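Local coordinates for protein dextranase (Pseudarthrobacter oxydans, PDB 6NZS) that catalyses the endohydrolysis of alpha-1,6-glucosidic linkages in dextran, at residues A[430-435]-A[478-483]; A[446-451]-A[488-493]; A[474-479]-A[500-505]; A[537-542]-A[581-586]. All coordinates share one frame; numbering follows the deposited sequence.

How the contacts relate
All four contacts lie in the coils toward the C-terminal end of the beta-solenoid. Contacts 1 and 3 share Asn478 and Ile479, their centres about 12 Å apart; together they join strands 423-435, 469-482 and 495-507 as successive neighbours in one parallel face. Contact 2 joins strands 450-452 and 489-493 of a separate parallel sheet, its centre about 16 Å from contact 1's and 13 Å from contact 3's, and its Ile449 and Leu450 meet their apolar side chains across the interior. Along the chain its segments alternate with theirs, as successive coils require. Contact 4 comes last, about 14 Å from contact 3 between centres; it packs loop 537-542 on the final strand, 582-585, whose Trp585 touches His501.

Contact 1: A[430-435]-A[478-483]; sequences NTTVIH and NITVEG
Asn430 and Asn478 are successive rungs of an asparagine ladder on a parallel beta-solenoid. Their side chains lie side by side and point the same way, and Asn478 ND2 donates to Asn430 OD1 over 3.0 Å. The acceptor Asn430 OD1 lies near the amide plane of Asn478, while the donor is tilted 34° from the carbonyl plane of Asn430. Both residues have positive phi, and each CG sits anti to the carbonyl carbon. Asn430 ND2 bonds Asp401 and Asn478 OD1 bonds Asn504, so the row continues to both sides.

Beyond the ladder the strands run parallel in straight register. Thr431 N reaches Asn478 O, Thr480 N reaches Thr431 O at 2.9 Å, Val433 N meets Thr480 O at 2.7 Å, and Glu482 N closes the series on Val433 O. Waters bridge the strands as well: one joins Thr431 OG1 to Asn478 O, another Thr431 O to Thr480 OG1, which also bonds Asn506.

Thr431, Val433, Ile479 and Val481 face the interior, where Val433 CB packs on Val481 CG2 at 4.3 Å and Ile449 touches both Ile479 and Val481. Thr432 and Thr480 face the other way, methyl beside methyl. Glu482 brings OE2 to 3.7 Å from Thr432 CG2, while its OE1 hydrogen-bonds Ser119; Pro118 lies against Thr432 and Ile434, which brings the Ig-like N-terminal region onto this face. Stacked like residues, a polar ladder at the bend and an aliphatic interior are typical of the parallel beta-helix of pectate lyase-like proteins.

Contact 2: A[446-451]-A[488-493]; sequences NTCILN and AIRVYA
Arg490, on strand 489-493 of a parallel sheet of the beta-solenoid, stretches past Cys448 in the loop leading into the neighbouring strand 450-452. CB lies 3.9 Å from Asn451 ND2. With CG anti to the carbonyl carbon (chi1 -79°) and the chain extended from there to NE, the next three atoms pass the sulphur of Cys448: CG, then CD, then NE, which stands 3.5 Å from SG. The sulphur covers one face of the guanidinium, and the disulfide to Cys487 restricts where it can lie. At the tip NH1 comes within 3.3 Å of Thr447 CG2. The three nitrogens are held by carbonyls outside the two segments: NE by Val519 O, NH1 by Lys444 O and NH2 by Ser517 O, so carbonyl oxygens probably offset much of the buried charge.

The backbones are joined by Leu450 N to Ala488 O and by Arg490 N to Leu450 O, each 3.0 Å. Asn451 adds a side-chain bond, ND2 to Arg490 O; ND2 also reaches Tyr445 O while OD1 meets Gln415. An alanine here would probably leave Arg490 O and Tyr445 O without their amide donor and Gln415 NE2 without its acceptor. On the opposite face of this sheet Leu450 CB packs 3.9 Å from Ile489 CG1. The Asn451 bond itself is bent, ND2 lying 2.9 Å from Arg490 O and tilted 26° from that carbonyl plane.

Contact 3: A[474-479]-A[500-505]; sequences MRFENI and IHVKNL
Arg475 lays its guanidinium flat over the ring of His501, the two planes 26° apart, in a stack on the outward face of the parallel beta-solenoid. NH1 stands 3.5 Å above the ring plane, over the centre of His501. Both side chains leave their strands with CG anti to the backbone N and point the same way. The guanidinium is steered from its edge: Glu477 OE1, in its plane, makes a salt bridge with Arg475 NE at 3.3 Å. Lys503 runs alongside, its CD 3.6 Å from Arg475 NH2, and a water accepts from both NH2 and Lys503 NZ. That water sits between two like charges and would probably ease their repulsion, while Glu477 OE2 lies 4.1 Å from Lys503 NZ, too far for a salt bridge. An alanine at Arg475 would probably leave Glu477 OE1 without its salt-bridge mate and uncover this face of the imidazole.

Farther along, just before Ile479 and Leu505, Asn504 ND2 carries the asparagine ladder on to Asn478 OD1 at 3.1 Å. Here the two amide planes are 81° apart, and the donor stands above the carbonyl plane. On the inward face Ile500 CD1 comes 3.9 Å from Met474 CB, Val502 CG2 lies near Phe476 CD1, and Leu505 CD1 crosses to Ile479 CB, also at 3.9 Å.

His501 NE2 hydrogen-bonds Glu548 of strand 545-552, the next strand beyond 495-507. Strand 423-435 flanks 469-482 on its other edge, and Leu450 of strand 450-452 packs across the interior on Phe476, Ile479, Val502 and Leu505.

Contact 4: A[537-542]-A[581-586]; sequences NEIPDG and SWNAWR
Glu538 and Asn583 share a water at the C-terminal end of the beta-solenoid. It donates to Glu538 OE2 at 2.7 Å and accepts from Asn583 ND2 at 3.0 Å. The other carboxylate oxygen, OE1, bonds the backbone N of Gly544, so both oxygens are engaged. Glu538 CG, anti to the backbone N (chi1 -176°), lies 3.7 Å from Asn583 CB, the two side chains crossing at about a right angle; the bend at chi2 (68°) then turns CD. Glu538 CB packs 3.5 Å from Ser581 C.

Segment 537-542 is the loop leading into strand 545-552, and strand 582-585 runs parallel to that strand, so the loop lies over the start of the last strand. No direct hydrogen bond joins the two segments; the water and the van der Waals packing do.

The loop holds its own shape. Asn537 OD1 accepts from Asp541 N, nearly in line with its C=O bond, at 2.9 Å, and its ND2 donates to Ile539 O from above that carbonyl plane. Gly542 N returns to Glu538 O, closing a turn that contains a cis peptide bond before Pro540. Ser581 OG meets the carbonyls of Ile535 and Gly536, just ahead of the loop, and Trp582 turns away into an aromatic cluster with Trp564, Phe574 and Trp579. Ile539 completes the packing: CG1 comes 3.7 Å from Trp582 O, and CD1 rests 3.6 Å from the amide carbon CG of Asn583.

Contact 1: A[430-435]-A[478-483]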
# COMPACT_ATOMS: atom_id res chain seq x y z
N ASN A 430 -10.31 -10.67 0.45
CA ASN A 430 -8.99 -11.31 0.32
C ASN A 430 -7.84 -10.32 0.49
O ASN A 430 -7.01 -10.13 -0.40
CB ASN A 430 -8.90 -12.12 -0.98
CG ASN A 430 -9.92 -13.23 -0.99
OD1 ASN A 430 -10.02 -13.98 -0.03
ND2 ASN A 430 -10.73 -13.28 -2.04
N THR A 431 -7.83 -9.70 1.66
CA THR A 431 -6.78 -8.77 2.07
C THR A 431 -5.84 -9.52 3.00
O THR A 431 -6.31 -10.20 3.93
CB THR A 431 -7.39 -7.59 2.83
OG1 THR A 431 -8.44 -6.99 2.04
CG2 THR A 431 -6.33 -6.55 3.17
N THR A 432 -4.54 -9.42 2.76
CA THR A 432 -3.55 -9.98 3.68
C THR A 432 -2.62 -8.86 4.11
O THR A 432 -1.87 -8.32 3.29
CB THR A 432 -2.77 -11.12 3.06
OG1 THR A 432 -3.68 -12.11 2.55
CG2 THR A 432 -1.89 -11.79 4.09
N VAL A 433 -2.65 -8.53 5.41
CA VAL A 433 -1.74 -7.57 6.00
C VAL A 433 -0.56 -8.39 6.51
O VAL A 433 -0.62 -8.97 7.59
CB VAL A 433 -2.41 -6.77 7.11
CG1 VAL A 433 -1.50 -5.65 7.62
CG2 VAL A 433 -3.76 -6.19 6.61
N ILE A 434 0.49 -8.49 5.69
CA ILE A 434 1.58 -9.41 6.00
C ILE A 434 2.46 -8.90 7.13
O ILE A 434 3.08 -9.70 7.83
CB ILE A 434 2.40 -9.79 4.75
CG1 ILE A 434 2.96 -8.56 4.03
CG2 ILE A 434 1.59 -10.68 3.80
CD1 ILE A 434 4.06 -8.93 3.01
N HIS A 435 2.54 -7.58 7.29
CA HIS A 435 3.30 -6.96 8.37
C HIS A 435 2.62 -5.66 8.73
O HIS A 435 1.90 -5.07 7.93
CB HIS A 435 4.74 -6.67 7.95
CG HIS A 435 5.54 -7.91 7.71
ND1 HIS A 435 5.85 -8.79 8.73
CD2 HIS A 435 6.07 -8.44 6.58
CE1 HIS A 435 6.54 -9.80 8.25
NE2 HIS A 435 6.69 -9.61 6.95
N ASN A 478 -12.42 -11.83 4.58
CA ASN A 478 -11.06 -12.36 4.59
C ASN A 478 -10.05 -11.24 4.74
O ASN A 478 -9.63 -10.63 3.75
CB ASN A 478 -10.77 -13.27 3.39
CG ASN A 478 -11.76 -14.40 3.26
OD1 ASN A 478 -12.30 -14.87 4.25
ND2 ASN A 478 -12.00 -14.83 2.03
N ILE A 479 -9.69 -10.93 5.98
CA ILE A 479 -8.61 -10.00 6.29
C ILE A 479 -7.65 -10.78 7.17
O ILE A 479 -7.91 -10.96 8.37
CB ILE A 479 -9.09 -8.72 6.99
CG1 ILE A 479 -10.22 -8.03 6.21
CG2 ILE A 479 -7.90 -7.78 7.16
CD1 ILE A 479 -10.82 -6.84 6.96
N THR A 480 -6.56 -11.25 6.59
CA THR A 480 -5.58 -12.06 7.29
C THR A 480 -4.46 -11.15 7.77
O THR A 480 -3.80 -10.49 6.95
CB THR A 480 -5.06 -13.14 6.35
OG1 THR A 480 -6.14 -14.01 5.99
CG2 THR A 480 -3.95 -13.94 7.02
N VAL A 481 -4.25 -11.09 9.08
CA VAL A 481 -3.24 -10.24 9.69
C VAL A 481 -2.18 -11.14 10.29
O VAL A 481 -2.45 -11.90 11.23
CB VAL A 481 -3.84 -9.30 10.74
CG1 VAL A 481 -2.76 -8.38 11.31
CG2 VAL A 481 -4.98 -8.48 10.13
N GLU A 482 -0.98 -11.10 9.73
CA GLU A 482 0.08 -12.02 10.11
C GLU A 482 0.99 -11.40 11.16
O GLU A 482 1.26 -10.19 11.13
CB GLU A 482 0.88 -12.45 8.89
CG GLU A 482 0.01 -13.08 7.80
CD GLU A 482 0.75 -14.08 6.94
OE1 GLU A 482 1.65 -14.79 7.45
OE2 GLU A 482 0.41 -14.19 5.75
N GLY A 483 1.47 -12.23 12.09
CA GLY A 483 2.23 -11.70 13.21
C GLY A 483 1.36 -10.88 14.16
O GLY A 483 0.13 -11.00 14.21
O HOH W 1 -10.78 -8.15 2.81
O HOH W 2 -7.24 -12.91 3.74
O HOH W 3 0.64 -7.78 9.98

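Contact 2: A[446-451]-A[488-493]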
# COMPACT_ATOMS: atom_id res chain seq x y z
N ASN A 446 -7.00 7.10 14.92
CA ASN A 446 -6.77 6.70 13.54
C ASN A 446 -5.75 5.57 13.49
O ASN A 446 -4.61 5.75 13.05
CB ASN A 446 -6.32 7.90 12.66
CG ASN A 446 -5.00 8.51 13.11
OD1 ASN A 446 -4.73 8.65 14.30
ND2 ASN A 446 -4.16 8.88 12.14
N THR A 447 -6.16 4.39 13.94
CA THR A 447 -5.29 3.21 13.92
C THR A 447 -6.19 1.98 13.86
O THR A 447 -7.40 2.09 13.67
CB THR A 447 -4.29 3.26 15.09
OG1 THR A 447 -3.32 2.20 14.97
CG2 THR A 447 -5.02 3.14 16.42
N CYS A 448 -5.56 0.80 14.01
CA CYS A 448 -6.18 -0.52 13.94
C CYS A 448 -6.32 -1.01 12.50
O CYS A 448 -6.07 -0.26 11.55
CB CYS A 448 -7.54 -0.60 14.63
SG CYS A 448 -7.61 0.07 16.31
N ILE A 449 -6.73 -2.27 12.34
CA ILE A 449 -6.92 -2.81 11.00
C ILE A 449 -8.04 -2.08 10.27
O ILE A 449 -7.90 -1.71 9.10
CB ILE A 449 -7.16 -4.33 11.07
CG1 ILE A 449 -5.99 -5.03 11.79
CG2 ILE A 449 -7.38 -4.90 9.68
CD1 ILE A 449 -4.64 -4.90 11.08
N LEU A 450 -9.18 -1.86 10.94
CA LEU A 450 -10.32 -1.14 10.37
C LEU A 450 -10.63 0.09 11.21
O LEU A 450 -10.59 0.04 12.45
CB LEU A 450 -11.55 -2.06 10.29
CG LEU A 450 -11.37 -3.31 9.44
CD1 LEU A 450 -11.31 -4.56 10.31
CD2 LEU A 450 -12.50 -3.42 8.41
N ASN A 451 -10.99 1.20 10.55
CA ASN A 451 -11.07 2.47 11.26
C ASN A 451 -12.03 3.43 10.57
O ASN A 451 -12.02 3.55 9.35
CB ASN A 451 -9.66 3.08 11.31
CG ASN A 451 -9.55 4.37 12.11
OD1 ASN A 451 -8.86 5.28 11.68
ND2 ASN A 451 -10.19 4.43 13.29
N ALA A 488 -8.06 -4.32 16.47
CA ALA A 488 -8.87 -4.78 15.35
C ALA A 488 -9.63 -3.64 14.67
O ALA A 488 -9.52 -3.45 13.46
CB ALA A 488 -9.85 -5.87 15.80
N ILE A 489 -10.44 -2.89 15.42
CA ILE A 489 -11.37 -1.95 14.80
C ILE A 489 -11.70 -0.80 15.75
O ILE A 489 -12.03 -1.02 16.92
CB ILE A 489 -12.64 -2.68 14.30
CG1 ILE A 489 -13.59 -1.70 13.61
CG2 ILE A 489 -13.35 -3.40 15.45
CD1 ILE A 489 -14.63 -2.40 12.73
N ARG A 490 -11.63 0.42 15.24
CA ARG A 490 -12.09 1.59 15.98
C ARG A 490 -12.98 2.41 15.07
O ARG A 490 -12.51 2.96 14.07
CB ARG A 490 -10.94 2.43 16.53
CG ARG A 490 -10.34 1.83 17.79
CD ARG A 490 -9.10 2.56 18.29
NE ARG A 490 -8.43 1.70 19.25
CZ ARG A 490 -7.19 1.88 19.71
NH1 ARG A 490 -6.48 2.93 19.33
NH2 ARG A 490 -6.68 1.00 20.55
N VAL A 491 -14.26 2.50 15.41
CA VAL A 491 -15.23 3.26 14.64
C VAL A 491 -15.69 4.43 15.49
O VAL A 491 -16.44 4.25 16.45
CB VAL A 491 -16.41 2.39 14.20
CG1 VAL A 491 -17.48 3.23 13.50
CG2 VAL A 491 -15.93 1.26 13.29
N TYR A 492 -15.24 5.63 15.15
CA TYR A 492 -15.81 6.87 15.68
C TYR A 492 -16.78 7.35 14.61
O TYR A 492 -16.37 7.94 13.61
CB TYR A 492 -14.70 7.87 16.01
CG TYR A 492 -13.68 7.22 16.91
CD1 TYR A 492 -13.93 7.03 18.27
CD2 TYR A 492 -12.50 6.70 16.39
CE1 TYR A 492 -13.01 6.38 19.08
CE2 TYR A 492 -11.59 6.06 17.18
CZ TYR A 492 -11.84 5.91 18.53
OH TYR A 492 -10.93 5.25 19.32
N ALA A 493 -18.06 7.03 14.80
CA ALA A 493 -19.04 7.20 13.73
C ALA A 493 -19.38 8.67 13.54
O ALA A 493 -19.92 9.32 14.44
CB ALA A 493 -20.31 6.41 14.04

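Contact 3: A[474-479]-A[500-505]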
# COMPACT_ATOMS: atom_id res chain seq x y z
N MET A 474 -21.23 -2.11 3.71
CA MET A 474 -19.82 -2.33 3.44
C MET A 474 -19.46 -3.69 4.00
O MET A 474 -19.70 -3.97 5.18
CB MET A 474 -18.96 -1.24 4.10
CG MET A 474 -19.40 0.16 3.74
SD MET A 474 -18.02 1.33 3.80
CE MET A 474 -17.58 1.22 5.52
N ARG A 475 -18.90 -4.54 3.14
CA ARG A 475 -18.54 -5.90 3.51
C ARG A 475 -17.05 -6.11 3.29
O ARG A 475 -16.53 -5.84 2.20
CB ARG A 475 -19.33 -6.92 2.68
CG ARG A 475 -19.05 -8.38 3.05
CD ARG A 475 -20.04 -9.31 2.37
NE ARG A 475 -19.86 -10.71 2.75
CZ ARG A 475 -20.61 -11.34 3.65
NH1 ARG A 475 -21.60 -10.70 4.27
NH2 ARG A 475 -20.37 -12.62 3.94
N PHE A 476 -16.37 -6.59 4.32
CA PHE A 476 -14.95 -6.91 4.28
C PHE A 476 -14.84 -8.39 4.60
O PHE A 476 -15.14 -8.79 5.73
CB PHE A 476 -14.19 -6.09 5.33
CG PHE A 476 -14.37 -4.61 5.19
CD1 PHE A 476 -15.40 -3.96 5.85
CD2 PHE A 476 -13.52 -3.86 4.41
CE1 PHE A 476 -15.58 -2.59 5.73
CE2 PHE A 476 -13.69 -2.50 4.27
CZ PHE A 476 -14.71 -1.86 4.92
N GLU A 477 -14.44 -9.20 3.63
CA GLU A 477 -14.39 -10.65 3.82
C GLU A 477 -12.99 -11.16 3.57
O GLU A 477 -12.44 -10.96 2.47
CB GLU A 477 -15.39 -11.37 2.91
CG GLU A 477 -15.30 -12.88 3.05
CD GLU A 477 -16.54 -13.62 2.58
OE1 GLU A 477 -17.53 -12.96 2.21
OE2 GLU A 477 -16.52 -14.87 2.60
N ASN A 478 -12.42 -11.83 4.58
CA ASN A 478 -11.06 -12.36 4.59
C ASN A 478 -10.05 -11.24 4.74
O ASN A 478 -9.63 -10.63 3.75
CB ASN A 478 -10.77 -13.27 3.39
CG ASN A 478 -11.76 -14.40 3.26
OD1 ASN A 478 -12.30 -14.87 4.25
ND2 ASN A 478 -12.00 -14.83 2.03
N ILE A 479 -9.69 -10.93 5.98
CA ILE A 479 -8.61 -10.00 6.29
C ILE A 479 -7.65 -10.78 7.17
O ILE A 479 -7.91 -10.96 8.37
CB ILE A 479 -9.09 -8.72 6.99
CG1 ILE A 479 -10.22 -8.03 6.21
CG2 ILE A 479 -7.90 -7.78 7.16
CD1 ILE A 479 -10.82 -6.84 6.96
N ILE A 500 -22.51 -3.05 8.35
CA ILE A 500 -21.08 -3.22 8.12
C ILE A 500 -20.74 -4.64 8.52
O ILE A 500 -21.07 -5.07 9.63
CB ILE A 500 -20.28 -2.21 8.97
CG1 ILE A 500 -20.85 -0.78 8.82
CG2 ILE A 500 -18.78 -2.30 8.64
CD1 ILE A 500 -20.85 -0.24 7.40
N HIS A 501 -20.10 -5.38 7.63
CA HIS A 501 -19.83 -6.79 7.87
C HIS A 501 -18.33 -7.02 7.74
O HIS A 501 -17.73 -6.66 6.73
CB HIS A 501 -20.59 -7.66 6.87
CG HIS A 501 -20.77 -9.08 7.32
ND1 HIS A 501 -21.98 -9.57 7.76
CD2 HIS A 501 -19.90 -10.11 7.40
CE1 HIS A 501 -21.84 -10.85 8.09
NE2 HIS A 501 -20.58 -11.20 7.87
N VAL A 502 -17.73 -7.62 8.78
CA VAL A 502 -16.32 -8.01 8.78
C VAL A 502 -16.29 -9.51 9.00
O VAL A 502 -16.58 -9.98 10.11
CB VAL A 502 -15.52 -7.27 9.85
CG1 VAL A 502 -14.04 -7.66 9.79
CG2 VAL A 502 -15.67 -5.75 9.69
N LYS A 503 -15.96 -10.27 7.96
CA LYS A 503 -15.96 -11.72 8.00
C LYS A 503 -14.54 -12.24 7.87
O LYS A 503 -13.80 -11.83 6.96
CB LYS A 503 -16.83 -12.31 6.88
CG LYS A 503 -16.94 -13.82 6.95
CD LYS A 503 -17.96 -14.36 5.94
CE LYS A 503 -18.09 -15.87 6.09
NZ LYS A 503 -19.24 -16.42 5.31
N ASN A 504 -14.15 -13.13 8.78
CA ASN A 504 -12.81 -13.73 8.77
C ASN A 504 -11.70 -12.69 8.85
O ASN A 504 -10.70 -12.75 8.12
CB ASN A 504 -12.59 -14.70 7.59
CG ASN A 504 -11.32 -15.52 7.75
OD1 ASN A 504 -10.88 -15.79 8.88
ND2 ASN A 504 -10.70 -15.90 6.64
N LEU A 505 -11.87 -11.72 9.75
CA LEU A 505 -10.73 -10.96 10.25
C LEU A 505 -9.98 -11.90 11.18
O LEU A 505 -10.43 -12.18 12.29
CB LEU A 505 -11.20 -9.72 11.00
CG LEU A 505 -10.10 -8.97 11.78
CD1 LEU A 505 -9.00 -8.50 10.84
CD2 LEU A 505 -10.67 -7.81 12.58
O HOH W 4 -21.59 -14.54 5.96

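Contact 4: A[537-542]-A[581-586]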
# COMPACT_ATOMS: atom_id res chain seq x y z
N ASN A 537 -29.44 -1.54 14.06
CA ASN A 537 -29.65 -2.66 14.96
C ASN A 537 -29.08 -3.93 14.35
O ASN A 537 -29.42 -4.29 13.22
CB ASN A 537 -31.15 -2.85 15.20
CG ASN A 537 -31.45 -4.08 16.02
OD1 ASN A 537 -31.58 -5.18 15.48
ND2 ASN A 537 -31.52 -3.91 17.34
N GLU A 538 -28.21 -4.61 15.10
CA GLU A 538 -27.68 -5.90 14.68
C GLU A 538 -28.41 -7.07 15.32
O GLU A 538 -28.61 -8.10 14.66
CB GLU A 538 -26.18 -6.00 15.02
CG GLU A 538 -25.52 -7.29 14.54
CD GLU A 538 -25.41 -7.39 13.02
OE1 GLU A 538 -25.47 -6.33 12.35
OE2 GLU A 538 -25.25 -8.51 12.52
N ILE A 539 -28.80 -6.95 16.58
CA ILE A 539 -29.55 -7.99 17.28
C ILE A 539 -31.00 -7.53 17.35
O ILE A 539 -31.33 -6.67 18.19
CB ILE A 539 -29.00 -8.22 18.70
CG1 ILE A 539 -27.47 -8.26 18.68
CG2 ILE A 539 -29.60 -9.49 19.29
CD1 ILE A 539 -26.92 -9.50 18.03
N PRO A 540 -31.91 -8.10 16.54
CA PRO A 540 -31.70 -9.20 15.61
C PRO A 540 -31.64 -8.82 14.12
O PRO A 540 -31.60 -9.72 13.29
CB PRO A 540 -32.96 -10.03 15.82
CG PRO A 540 -34.02 -8.98 16.01
CD PRO A 540 -33.35 -7.83 16.73
N ASP A 541 -31.64 -7.53 13.78
CA ASP A 541 -31.91 -7.11 12.41
C ASP A 541 -30.74 -7.31 11.45
O ASP A 541 -30.94 -7.26 10.23
CB ASP A 541 -32.33 -5.64 12.33
CG ASP A 541 -33.62 -5.36 13.07
OD1 ASP A 541 -34.24 -6.32 13.57
OD2 ASP A 541 -33.98 -4.18 13.18
N GLY A 542 -29.52 -7.51 11.96
CA GLY A 542 -28.37 -7.66 11.08
C GLY A 542 -27.95 -6.39 10.38
O GLY A 542 -27.24 -6.45 9.37
N SER A 581 -26.20 -3.07 18.62
CA SER A 581 -25.76 -2.66 17.30
C SER A 581 -24.55 -3.45 16.81
O SER A 581 -23.99 -3.10 15.77
CB SER A 581 -25.45 -1.17 17.28
OG SER A 581 -26.65 -0.41 17.35
N TRP A 582 -24.14 -4.50 17.52
CA TRP A 582 -23.03 -5.32 17.03
C TRP A 582 -23.23 -6.77 17.45
O TRP A 582 -24.00 -7.08 18.36
CB TRP A 582 -21.65 -4.81 17.49
CG TRP A 582 -21.38 -4.93 18.97
CD1 TRP A 582 -21.77 -4.05 19.93
CD2 TRP A 582 -20.63 -5.96 19.64
NE1 TRP A 582 -21.32 -4.47 21.16
CE2 TRP A 582 -20.63 -5.64 21.01
CE3 TRP A 582 -19.97 -7.12 19.22
CZ2 TRP A 582 -19.99 -6.43 21.96
CZ3 TRP A 582 -19.34 -7.92 20.17
CH2 TRP A 582 -19.36 -7.57 21.52
N ASN A 583 -22.50 -7.65 16.78
CA ASN A 583 -22.47 -9.05 17.14
C ASN A 583 -21.10 -9.61 16.76
O ASN A 583 -20.46 -9.11 15.83
CB ASN A 583 -23.59 -9.84 16.44
CG ASN A 583 -23.84 -11.19 17.07
OD1 ASN A 583 -23.34 -11.50 18.15
ND2 ASN A 583 -24.62 -12.02 16.39
N ALA A 584 -20.66 -10.62 17.50
CA ALA A 584 -19.48 -11.40 17.16
C ALA A 584 -19.87 -12.86 17.30
O ALA A 584 -20.30 -13.27 18.38
CB ALA A 584 -18.30 -11.07 18.09
N TRP A 585 -19.77 -13.63 16.22
CA TRP A 585 -20.22 -15.01 16.28
C TRP A 585 -19.42 -15.88 15.33
O TRP A 585 -18.78 -15.39 14.39
CB TRP A 585 -21.73 -15.12 16.01
CG TRP A 585 -22.13 -15.05 14.56
CD1 TRP A 585 -22.43 -16.09 13.73
CD2 TRP A 585 -22.30 -13.86 13.77
NE1 TRP A 585 -22.77 -15.64 12.48
CE2 TRP A 585 -22.70 -14.27 12.47
CE3 TRP A 585 -22.16 -12.50 14.03
CZ2 TRP A 585 -22.95 -13.36 11.45
CZ3 TRP A 585 -22.41 -11.59 13.00
CH2 TRP A 585 -22.81 -12.03 11.73
N ARG A 586 -19.46 -17.18 15.58
CA ARG A 586 -18.80 -18.18 14.77
C ARG A 586 -19.82 -18.80 13.83
O ARG A 586 -20.90 -19.20 14.27
CB ARG A 586 -18.23 -19.27 15.68
CG ARG A 586 -17.30 -20.25 15.01
CD ARG A 586 -16.97 -21.37 15.99
NE ARG A 586 -16.19 -22.45 15.38
CZ ARG A 586 -15.39 -23.27 16.04
NH1 ARG A 586 -15.26 -23.15 17.36
NH2 ARG A 586 -14.72 -24.22 15.40
O HOH W 5 -25.78 -10.76 13.95